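Local coordinates for protein peptidase (Yersinia bercovieri, PDB 5NYW) that is of unknown function but, as an ancestral proteasome-type beta-subunit (Anbu) with an Ntn-hydrolase fold that forms multimers, is probably a peptidase, at residues A49-T55 / D109-L114. Numbering follows the deposited sequence.
Sequences AGNLATT and DFNCNL. Unlike the reference sequence in segment 109-114: Cys112 (reference Gly).
A strand-to-helix turn can hold the backbone entering the next strand: Thr54 OG1 donates to Phe110 O (2.7 Å), Asn51 ND2 to Asp109 O (2.9 Å), and Asn51 N, almost linearly, to Asn111 O (3.0 Å). Asn51 (chi1 t) is also the N-cap of helix 52-65, its OD1 accepting from Thr54 N at 3.0 Å. Just before Asn51, strand 42-50 pairs antiparallel with strand 112-120: Ala49 and Asn113 form a hydrogen-bonded pair (N to O 3.3 Å both ways), Gly50 and Cys112 a non-hydrogen-bonded one, CA atoms 4.3 Å apart. Gly50, at phi/psi 94/-156, could carry no CB without clashing with Asn111 O. In the alpha-beta-beta-alpha sandwich of Ntn-hydrolases, these neighbouring inner strands are covered by helices 52-65 and 80-98. Cys112 (chi1 p), glycine in the reference sequence, points toward the start of helix 52-65, SG 3.5 Å from Thr54 CG2. Thr55 CG2 lies 3.6 Å from Cys112 CB and 3.9 Å from Leu114 CD2; Asn135 of a second subunit packs on Asn51 and Phe110.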
loop_
_atom_site.group_PDB
_atom_site.type_symbol
_atom_site.label_atom_id
_atom_site.label_comp_id
_atom_site.label_asym_id
_atom_site.label_seq_id
_atom_site.Cartn_x
_atom_site.Cartn_y
_atom_site.Cartn_z
ATOM N N ALA L 49 27.207 -24.747 -6.126
ATOM C CA ALA L 49 26.336 -25.675 -5.434
ATOM C C ALA L 49 24.899 -25.157 -5.475
ATOM O O ALA L 49 24.658 -23.972 -5.669
ATOM C CB ALA L 49 26.782 -25.846 -4.018
ATOM N N GLY L 50 23.946 -26.055 -5.303
ATOM C CA GLY L 50 22.556 -25.681 -5.320
ATOM C C GLY L 50 22.023 -25.883 -6.712
ATOM O O GLY L 50 22.598 -26.655 -7.484
ATOM N N ASN L 51 20.959 -25.145 -7.040
ATOM C CA ASN L 51 20.254 -25.307 -8.304
ATOM C C ASN L 51 21.164 -25.127 -9.536
ATOM O O ASN L 51 21.753 -24.061 -9.750
ATOM C CB ASN L 51 19.071 -24.329 -8.365
ATOM C CG ASN L 51 18.154 -24.600 -9.534
ATOM O OD1 ASN L 51 18.540 -24.410 -10.681
ATOM N ND2 ASN L 51 16.922 -25.014 -9.253
ATOM N N LEU L 52 21.268 -26.181 -10.341
ATOM C CA LEU L 52 22.139 -26.173 -11.509
ATOM C C LEU L 52 21.719 -25.106 -12.515
ATOM O O LEU L 52 22.574 -24.457 -13.109
ATOM C CB LEU L 52 22.164 -27.550 -12.177
ATOM C CG LEU L 52 23.046 -27.655 -13.427
ATOM C CD1 LEU L 52 24.503 -27.429 -13.108
ATOM C CD2 LEU L 52 22.854 -28.989 -14.113
ATOM N N ALA L 53 20.415 -24.930 -12.716
ATOM C CA ALA L 53 19.910 -23.893 -13.634
ATOM C C ALA L 53 20.357 -22.489 -13.184
ATOM O O ALA L 53 20.727 -21.642 -14.009
ATOM C CB ALA L 53 18.375 -23.959 -13.748
ATOM N N THR L 54 20.324 -22.256 -11.870
ATOM C CA THR L 54 20.739 -20.979 -11.305
ATOM C C THR L 54 22.235 -20.699 -11.458
ATOM O O THR L 54 22.611 -19.679 -12.019
ATOM C CB THR L 54 20.394 -20.895 -9.819
ATOM O OG1 THR L 54 18.997 -21.123 -9.645
ATOM C CG2 THR L 54 20.763 -19.525 -9.268
ATOM N N THR L 55 23.095 -21.606 -10.993
ATOM C CA THR L 55 24.532 -21.330 -11.050
ATOM C C THR L 55 25.058 -21.274 -12.488
ATOM O O THR L 55 25.919 -20.444 -12.795
ATOM C CB THR L 55 25.356 -22.348 -10.228
ATOM O OG1 THR L 55 25.271 -23.664 -10.798
ATOM C CG2 THR L 55 24.897 -22.357 -8.778
ATOM N N ASP L 109 13.515 -22.924 -4.334
ATOM C CA ASP L 109 13.668 -23.914 -5.384
ATOM C C ASP L 109 14.809 -23.496 -6.290
ATOM O O ASP L 109 15.465 -24.331 -6.892
ATOM C CB ASP L 109 12.378 -24.021 -6.205
ATOM C CG ASP L 109 11.172 -24.441 -5.371
ATOM O OD1 ASP L 109 10.468 -23.526 -4.879
ATOM O OD2 ASP L 109 10.914 -25.658 -5.220
ATOM N N PHE L 110 15.004 -22.186 -6.420
ATOM C CA PHE L 110 16.018 -21.638 -7.312
ATOM C C PHE L 110 17.282 -21.178 -6.594
ATOM O O PHE L 110 18.084 -20.443 -7.159
ATOM C CB PHE L 110 15.418 -20.484 -8.101
ATOM C CG PHE L 110 14.144 -20.844 -8.795
ATOM C CD1 PHE L 110 14.164 -21.410 -10.065
ATOM C CD2 PHE L 110 12.919 -20.626 -8.174
ATOM C CE1 PHE L 110 12.981 -21.760 -10.711
ATOM C CE2 PHE L 110 11.734 -20.961 -8.807
ATOM C CZ PHE L 110 11.765 -21.543 -10.075
ATOM N N ASN L 111 17.444 -21.576 -5.338
ATOM C CA ASN L 111 18.572 -21.098 -4.536
ATOM C C ASN L 111 19.923 -21.750 -4.830
ATOM O O ASN L 111 20.015 -22.928 -5.212
ATOM C CB ASN L 111 18.240 -21.215 -3.050
ATOM C CG ASN L 111 17.311 -20.102 -2.580
ATOM O OD1 ASN L 111 16.903 -19.240 -3.369
ATOM N ND2 ASN L 111 16.971 -20.114 -1.301
ATOM N N CYS L 112 20.967 -20.947 -4.658
ATOM C CA CYS L 112 22.350 -21.370 -4.822
ATOM C C CYS L 112 23.298 -20.781 -3.780
ATOM O O CYS L 112 23.024 -19.751 -3.162
ATOM C CB CYS L 112 22.828 -20.970 -6.220
ATOM S SG CYS L 112 22.896 -19.124 -6.464
ATOM N N ASN L 113 24.421 -21.456 -3.582
ATOM C CA ASN L 113 25.522 -20.916 -2.807
ATOM C C ASN L 113 26.741 -20.970 -3.703
ATOM O O ASN L 113 26.870 -21.889 -4.528
ATOM C CB ASN L 113 25.758 -21.700 -1.503
ATOM C CG ASN L 113 24.807 -21.297 -0.389
ATOM O OD1 ASN L 113 25.155 -20.482 0.462
ATOM N ND2 ASN L 113 23.609 -21.873 -0.383
ATOM N N LEU L 114 27.599 -19.963 -3.578
ATOM C CA LEU L 114 28.820 -19.895 -4.359
ATOM C C LEU L 114 30.029 -19.636 -3.485
ATOM O O LEU L 114 29.908 -19.021 -2.424
ATOM C CB LEU L 114 28.723 -18.801 -5.427
ATOM C CG LEU L 114 27.542 -18.901 -6.383
ATOM C CD1 LEU L 114 27.556 -17.728 -7.303
ATOM C CD2 LEU L 114 27.675 -20.159 -7.174
#